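Local coordinates for protein DNA ligase (Archaeoglobus fulgidus, PDB 3GDE) that probably seals nicks in double-stranded DNA during replication, recombination and repair, using ATP through an enzyme-adenylate intermediate, at residues K219-I222 with H223-V226; V233-S236 with L237-V241; V545-L548 with Y549-Q552. All coordinates share one frame; numbering follows the deposited sequence.

Interaction 1. Residues K219-I222 with H223-V226; sequences KIEI and HIPV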
loop_
_atom_site.group_PDB
_atom_site.type_symbol
_atom_site.label_atom_id
_atom_site.label_comp_id
_atom_site.label_asym_id
_atom_site.label_seq_id
_atom_site.Cartn_x
_atom_site.Cartn_y
_atom_site.Cartn_z
ATOM N N LYS A 219 -18.171 -7.262 10.826
ATOM C CA LYS A 219 -18.707 -7.510 9.489
ATOM C C LYS A 219 -18.245 -6.453 8.492
ATOM O O LYS A 219 -17.804 -5.362 8.879
ATOM C CB LYS A 219 -20.242 -7.536 9.507
ATOM C CG LYS A 219 -20.869 -8.634 10.322
ATOM C CD LYS A 219 -22.342 -8.328 10.531
ATOM C CE LYS A 219 -22.977 -9.273 11.552
ATOM N NZ LYS A 219 -24.362 -8.818 11.898
ATOM N N ILE A 220 -18.351 -6.794 7.210
ATOM C CA ILE A 220 -18.175 -5.840 6.124
ATOM C C ILE A 220 -19.282 -4.793 6.218
ATOM O O ILE A 220 -20.449 -5.130 6.381
ATOM C CB ILE A 220 -18.249 -6.538 4.731
ATOM C CG1 ILE A 220 -17.144 -7.593 4.591
ATOM C CG2 ILE A 220 -18.196 -5.512 3.602
ATOM C CD1 ILE A 220 -17.342 -8.565 3.445
ATOM N N GLU A 221 -18.898 -3.524 6.139
ATOM C CA GLU A 221 -19.860 -2.449 6.003
ATOM C C GLU A 221 -19.552 -1.619 4.763
ATOM O O GLU A 221 -18.380 -1.412 4.412
ATOM C CB GLU A 221 -19.970 -1.599 7.288
ATOM C CG GLU A 221 -18.672 -1.100 7.882
ATOM C CD GLU A 221 -18.827 -0.611 9.332
ATOM O OE1 GLU A 221 -18.772 -1.453 10.265
ATOM O OE2 GLU A 221 -18.988 0.618 9.537
ATOM N N ILE A 222 -20.612 -1.169 4.091
ATOM C CA ILE A 222 -20.477 -0.416 2.849
ATOM C C ILE A 222 -19.688 0.878 3.063
ATOM O O ILE A 222 -19.908 1.612 4.041
ATOM C CB ILE A 222 -21.843 -0.127 2.170
ATOM C CG1 ILE A 222 -22.561 -1.432 1.836
ATOM C CG2 ILE A 222 -21.642 0.666 0.874
ATOM C CD1 ILE A 222 -23.910 -1.255 1.139
ATOM N N HIS A 223 -18.761 1.115 2.135
ATOM C CA HIS A 223 -17.855 2.263 2.123
ATOM C C HIS A 223 -16.601 2.052 2.986
ATOM O O HIS A 223 -15.704 2.894 3.004
ATOM C CB HIS A 223 -18.588 3.595 2.400
ATOM C CG HIS A 223 -19.723 3.863 1.453
ATOM N ND1 HIS A 223 -21.041 3.915 1.857
ATOM C CD2 HIS A 223 -19.738 4.053 0.111
ATOM C CE1 HIS A 223 -21.815 4.140 0.810
ATOM N NE2 HIS A 223 -21.048 4.232 -0.262
ATOM N N ILE A 224 -16.529 0.912 3.669
ATOM C CA ILE A 224 -15.272 0.486 4.283
ATOM C C ILE A 224 -14.671 -0.657 3.464
ATOM O O ILE A 224 -15.260 -1.738 3.365
ATOM C CB ILE A 224 -15.417 0.153 5.799
ATOM C CG1 ILE A 224 -15.681 1.450 6.576
ATOM C CG2 ILE A 224 -14.152 -0.540 6.335
ATOM C CD1 ILE A 224 -16.158 1.257 7.984
ATOM N N PRO A 225 -13.493 -0.408 2.865
ATOM C CA PRO A 225 -12.914 -1.339 1.906
ATOM C C PRO A 225 -12.489 -2.634 2.553
ATOM O O PRO A 225 -12.022 -2.649 3.695
ATOM C CB PRO A 225 -11.686 -0.587 1.379
ATOM C CG PRO A 225 -11.321 0.332 2.495
ATOM C CD PRO A 225 -12.629 0.769 3.071
ATOM N N VAL A 226 -12.675 -3.714 1.812
ATOM C CA VAL A 226 -12.184 -5.009 2.221
ATOM C C VAL A 226 -11.027 -5.443 1.320
ATOM O O VAL A 226 -11.006 -5.156 0.113
ATOM C CB VAL A 226 -13.336 -6.060 2.434
ATOM C CG1 VAL A 226 -14.726 -5.460 2.168
ATOM C CG2 VAL A 226 -13.094 -7.387 1.690
HETATM O O HOH W 1 -15.869 -3.472 5.522
#
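Glu221 and Ile224 hold the two ends of a type II beta turn, in the linker between helix 200-216 and strand 230-233. The turn is closed by Ile224 N, which donates to Glu221 O at 3.1 Å. Water 1 bridges the same two residues, accepting from Glu221 N and donating to Ile224 O.

The Glu221 side chain can be followed outward alongside Ile224. CG sits between the backbone N and the carbonyl carbon (chi1 50°), and this turns the chain toward Ile224; it then runs extended beside that isoleucine, both pointing the same way. Beyond CB, Glu221 CG lies 3.4 Å from Ile224 CD1; CD keeps against the same methyl, and OE2 of Glu221 ends 3.3 Å from it. The other carboxylate oxygen, OE1, makes a long, weak ion pair with Arg202.

At the turn's corner, His223 takes a positive phi of 84°, as the third residue of a type II turn does. Its ring NE2 is hydrogen-bonded to Arg266 O, in the hairpin of strands 256-262 and 268-271. A leucine here has no ring N-H, so Arg266 O would probably lose this donor, and Ile222 CG2 the flat face it packs on.

Before and after the turn, Ile220 and Val226 cross at about a right angle, with Ile220 CG2 3.8 Å from Val226 CG1. Ile220 and Ile222 also touch Ile297 of strand 296-306. The CH-pi contact is centred: Ile222 CG2 stands 3.5 Å from the centroid of the His223 ring, only 15° off its normal.

Interaction 2. Residues V233-S236 with L237-V241; sequences VAES and LESAV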
loop_
_atom_site.group_PDB
_atom_site.type_symbol
_atom_site.label_atom_id
_atom_site.label_comp_id
_atom_site.label_asym_id
_atom_site.label_seq_id
_atom_site.Cartn_x
_atom_site.Cartn_y
_atom_site.Cartn_z
ATOM N N VAL A 233 -0.339 -17.333 -9.677
ATOM C CA VAL A 233 -0.020 -17.585 -11.077
ATOM C C VAL A 233 0.043 -19.103 -11.298
ATOM O O VAL A 233 0.763 -19.806 -10.604
ATOM C CB VAL A 233 1.300 -16.891 -11.542
ATOM C CG1 VAL A 233 1.532 -17.122 -13.039
ATOM C CG2 VAL A 233 1.281 -15.397 -11.239
ATOM N N ALA A 234 -0.746 -19.596 -12.249
ATOM C CA ALA A 234 -0.718 -21.007 -12.621
ATOM C C ALA A 234 0.448 -21.272 -13.556
ATOM O O ALA A 234 0.816 -20.406 -14.355
ATOM C CB ALA A 234 -2.032 -21.414 -13.292
ATOM N N GLU A 235 1.017 -22.469 -13.450
ATOM C CA GLU A 235 2.112 -22.908 -14.315
ATOM C C GLU A 235 1.646 -22.974 -15.763
ATOM O O GLU A 235 2.314 -22.472 -16.669
ATOM C CB GLU A 235 2.591 -24.294 -13.885
ATOM C CG GLU A 235 2.695 -24.498 -12.370
ATOM C CD GLU A 235 2.665 -25.971 -11.970
ATOM O OE1 GLU A 235 2.142 -26.281 -10.871
ATOM O OE2 GLU A 235 3.154 -26.820 -12.756
ATOM N N SER A 236 0.485 -23.597 -15.959
ATOM C CA SER A 236 -0.121 -23.751 -17.271
ATOM C C SER A 236 -1.633 -23.877 -17.149
ATOM O O SER A 236 -2.169 -24.136 -16.068
ATOM C CB SER A 236 0.436 -24.988 -17.981
ATOM O OG SER A 236 -0.074 -26.178 -17.398
ATOM N N LEU A 237 -2.302 -23.709 -18.285
ATOM C CA LEU A 237 -3.751 -23.808 -18.396
ATOM C C LEU A 237 -4.297 -25.186 -17.976
ATOM O O LEU A 237 -5.243 -25.271 -17.188
ATOM C CB LEU A 237 -4.149 -23.461 -19.831
ATOM C CG LEU A 237 -5.601 -23.258 -20.238
ATOM C CD1 LEU A 237 -5.650 -22.205 -21.322
ATOM C CD2 LEU A 237 -6.194 -24.570 -20.736
ATOM N N GLU A 238 -3.688 -26.253 -18.491
ATOM C CA GLU A 238 -4.165 -27.620 -18.234
ATOM C C GLU A 238 -3.791 -28.181 -16.856
ATOM O O GLU A 238 -4.415 -29.133 -16.390
ATOM C CB GLU A 238 -3.743 -28.590 -19.350
ATOM C CG GLU A 238 -2.269 -28.527 -19.741
ATOM C CD GLU A 238 -1.972 -27.416 -20.742
ATOM O OE1 GLU A 238 -2.770 -27.235 -21.690
ATOM O OE2 GLU A 238 -0.938 -26.731 -20.579
ATOM N N SER A 239 -2.785 -27.596 -16.210
ATOM C CA SER A 239 -2.443 -27.973 -14.839
ATOM C C SER A 239 -3.416 -27.343 -13.849
ATOM O O SER A 239 -3.789 -27.962 -12.846
ATOM C CB SER A 239 -1.020 -27.551 -14.501
ATOM O OG SER A 239 -0.844 -26.163 -14.717
ATOM N N ALA A 240 -3.815 -26.106 -14.137
ATOM C CA ALA A 240 -4.814 -25.404 -13.339
ATOM C C ALA A 240 -6.175 -26.093 -13.451
ATOM O O ALA A 240 -6.824 -26.376 -12.439
ATOM C CB ALA A 240 -4.910 -23.946 -13.777
ATOM N N VAL A 241 -6.586 -26.387 -14.684
ATOM C CA VAL A 241 -7.915 -26.950 -14.943
ATOM C C VAL A 241 -7.984 -28.468 -14.689
ATOM O O VAL A 241 -8.965 -29.124 -15.053
ATOM C CB VAL A 241 -8.449 -26.544 -16.361
ATOM C CG1 VAL A 241 -7.751 -27.321 -17.455
ATOM C CG2 VAL A 241 -9.964 -26.720 -16.455
HETATM O O HOH W 2 -0.929 -24.398 -11.715
HETATM O O HOH W 3 0.917 -28.496 -19.276
#
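Ser236 and Ser239 face each other across the first turn of helix 237-243, and the polar atoms of this pair organise the contact. Ser236 O accepts two hydrogen bonds. One comes from Ala240 N at 3.2 Å, the first i to i+4 bond of the helix. The other comes from the hydroxyl Ser239 OG at 2.8 Å, which stands above the carbonyl plane, 40° out of it, on the same face as the amide.

A chi1 of 56° folds the Ser239 hydroxyl back between its own backbone N and carbonyl carbon, and this brings it within reach of the N-cap residue. There Ser239 OG also meets Ser236 OG at 2.8 Å; a hydrogen bond from Ser236 is possible, but its proton has another acceptor nearby. Water 2 accepts from Glu235 N and reaches Ser239 OG only weakly.

Water 3 donates to Glu238 OE2 at 2.9 Å and is also hydrogen-bonded to Ser236 OG. The bent Glu238 chain brings OE2 back to 3.3 Å from Ser236 OG, while OE1 forms a salt bridge with Arg386 of helix 382-394. Both carboxylate oxygens are therefore engaged.

Beneath the polar cluster, Ala234 CB rests on Ala240 CB at 3.9 Å, and both methyls touch Leu419 of strand 419-422. The backbone of Ala234 is hydrogen-bonded to Lys420, a predicted ATP-binding residue. The arrangement is a helix start with serine at the N-cap position, leading from strand 230-233 into helix 237-243 of the adenylation domain.

Interaction 3. Residues V545-L548 with Y549-Q552; sequences VENL and YKLQ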
loop_
_atom_site.group_PDB
_atom_site.type_symbol
_atom_site.label_atom_id
_atom_site.label_comp_id
_atom_site.label_asym_id
_atom_site.label_seq_id
_atom_site.Cartn_x
_atom_site.Cartn_y
_atom_site.Cartn_z
ATOM N N VAL A 545 8.121 -13.053 -4.437
ATOM C CA VAL A 545 9.349 -13.338 -5.175
ATOM C C VAL A 545 9.678 -14.838 -5.115
ATOM O O VAL A 545 9.958 -15.461 -6.147
ATOM C CB VAL A 545 10.544 -12.456 -4.676
ATOM C CG1 VAL A 545 11.843 -12.795 -5.425
ATOM C CG2 VAL A 545 10.215 -10.978 -4.827
ATOM N N GLU A 546 9.614 -15.399 -3.903
ATOM C CA GLU A 546 9.815 -16.829 -3.656
ATOM C C GLU A 546 8.895 -17.705 -4.504
ATOM O O GLU A 546 9.359 -18.642 -5.148
ATOM C CB GLU A 546 9.608 -17.153 -2.171
ATOM C CG GLU A 546 10.788 -16.781 -1.293
ATOM C CD GLU A 546 10.445 -16.678 0.206
ATOM O OE1 GLU A 546 9.264 -16.853 0.593
ATOM O OE2 GLU A 546 11.382 -16.405 0.993
ATOM N N ASN A 547 7.597 -17.405 -4.483
ATOM C CA ASN A 547 6.609 -18.142 -5.273
ATOM C C ASN A 547 6.856 -17.996 -6.774
ATOM O O ASN A 547 6.764 -18.973 -7.517
ATOM C CB ASN A 547 5.174 -17.695 -4.935
ATOM C CG ASN A 547 4.737 -18.093 -3.519
ATOM O OD1 ASN A 547 5.261 -19.039 -2.922
ATOM N ND2 ASN A 547 3.769 -17.361 -2.980
ATOM N N LEU A 548 7.178 -16.784 -7.213
ATOM C CA LEU A 548 7.482 -16.560 -8.627
ATOM C C LEU A 548 8.748 -17.293 -9.068
ATOM O O LEU A 548 8.805 -17.811 -10.187
ATOM C CB LEU A 548 7.540 -15.068 -8.968
ATOM C CG LEU A 548 6.207 -14.299 -8.860
ATOM C CD1 LEU A 548 6.415 -12.799 -9.057
ATOM C CD2 LEU A 548 5.148 -14.822 -9.823
ATOM N N TYR A 549 9.741 -17.360 -8.176
ATOM C CA TYR A 549 10.954 -18.151 -8.415
ATOM C C TYR A 549 10.646 -19.645 -8.587
ATOM O O TYR A 549 11.027 -20.241 -9.585
ATOM C CB TYR A 549 11.981 -17.953 -7.293
ATOM C CG TYR A 549 13.162 -18.886 -7.407
ATOM C CD1 TYR A 549 14.262 -18.551 -8.192
ATOM C CD2 TYR A 549 13.172 -20.117 -6.748
ATOM C CE1 TYR A 549 15.346 -19.408 -8.318
ATOM C CE2 TYR A 549 14.254 -20.985 -6.863
ATOM C CZ TYR A 549 15.334 -20.623 -7.653
ATOM O OH TYR A 549 16.407 -21.470 -7.769
ATOM N N LYS A 550 9.956 -20.227 -7.607
ATOM C CA LYS A 550 9.588 -21.651 -7.609
ATOM C C LYS A 550 8.802 -22.064 -8.846
ATOM O O LYS A 550 8.845 -23.223 -9.257
ATOM C CB LYS A 550 8.776 -22.007 -6.352
ATOM C CG LYS A 550 9.634 -22.300 -5.128
ATOM C CD LYS A 550 8.850 -22.991 -4.010
ATOM C CE LYS A 550 8.342 -22.006 -2.962
ATOM N NZ LYS A 550 8.124 -22.660 -1.622
ATOM N N LEU A 551 8.094 -21.097 -9.420
ATOM C CA LEU A 551 7.194 -21.318 -10.538
ATOM C C LEU A 551 7.919 -21.329 -11.886
ATOM O O LEU A 551 7.337 -21.698 -12.904
ATOM C CB LEU A 551 6.102 -20.249 -10.523
ATOM C CG LEU A 551 4.856 -20.466 -11.374
ATOM C CD1 LEU A 551 3.874 -21.397 -10.678
ATOM C CD2 LEU A 551 4.230 -19.127 -11.663
ATOM N N GLN A 552 9.184 -20.920 -11.886
ATOM C CA GLN A 552 10.036 -21.037 -13.070
ATOM C C GLN A 552 10.431 -22.491 -13.330
ATOM O O GLN A 552 10.762 -22.858 -14.457
ATOM C CB GLN A 552 11.290 -20.186 -12.908
ATOM C CG GLN A 552 11.018 -18.695 -12.805
ATOM C CD GLN A 552 12.268 -17.897 -12.494
ATOM O OE1 GLN A 552 13.203 -18.398 -11.864
ATOM N NE2 GLN A 552 12.285 -16.642 -12.925
#
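The C-terminal helix 542-550 and the residues just after it carry this contact, made largely by main-chain bonds between residues four apart. Tyr549 N donates to Val545 O at 2.8 Å, and Lys550 N to Glu546 O at 3.0 Å in an almost straight bond of 171°. One residue later the pattern slackens: Leu551 N is shared weakly between Asn547 O and Leu548 O.

Side chains pass close to these carbonyls. With CG anti to the backbone N (chi1 172°), the Tyr549 ring swings off the helix, and Glu546 O meets its edge, near the ring plane. CB of Tyr549 stays close to Val545 O, 3.4 Å away. Lys550 CG lies 3.7 Å from Glu546 O; farther out the chain bends at chi3, and NZ of Lys550 stays 6.3 Å from Glu546 OE1, too far for a salt bridge. Leu551 CB lies 3.3 Å from Asn547 O.

Val545 and Leu548 pack on Ile510 of strand 509-512, and Val545 and Glu546 touch Tyr520 of strand 520-523. The Tyr549 ring also meets Tyr520 and makes an edge-to-face contact with Phe553.

Overall arrangement
From the N terminus, the three contacts follow in series, with none nested or crossed. Interaction 1 closes a turn in the linker after helix 200-216, fitting it against strands 256-262, 268-271 and 296-306. A few residues on, interaction 2 turns the chain from strand 230-233 into helix 237-243. Interaction 3 comes some 300 residues later, on the final helix. Interaction 1 stands apart, with nearest atoms about 19 Å from either of the others. Interactions 2 and 3 touch: Leu551 CD1 lies 3.5 Å from Val233 O and also meets Glu235 CG, joining the C-terminal helix to the adenylation domain.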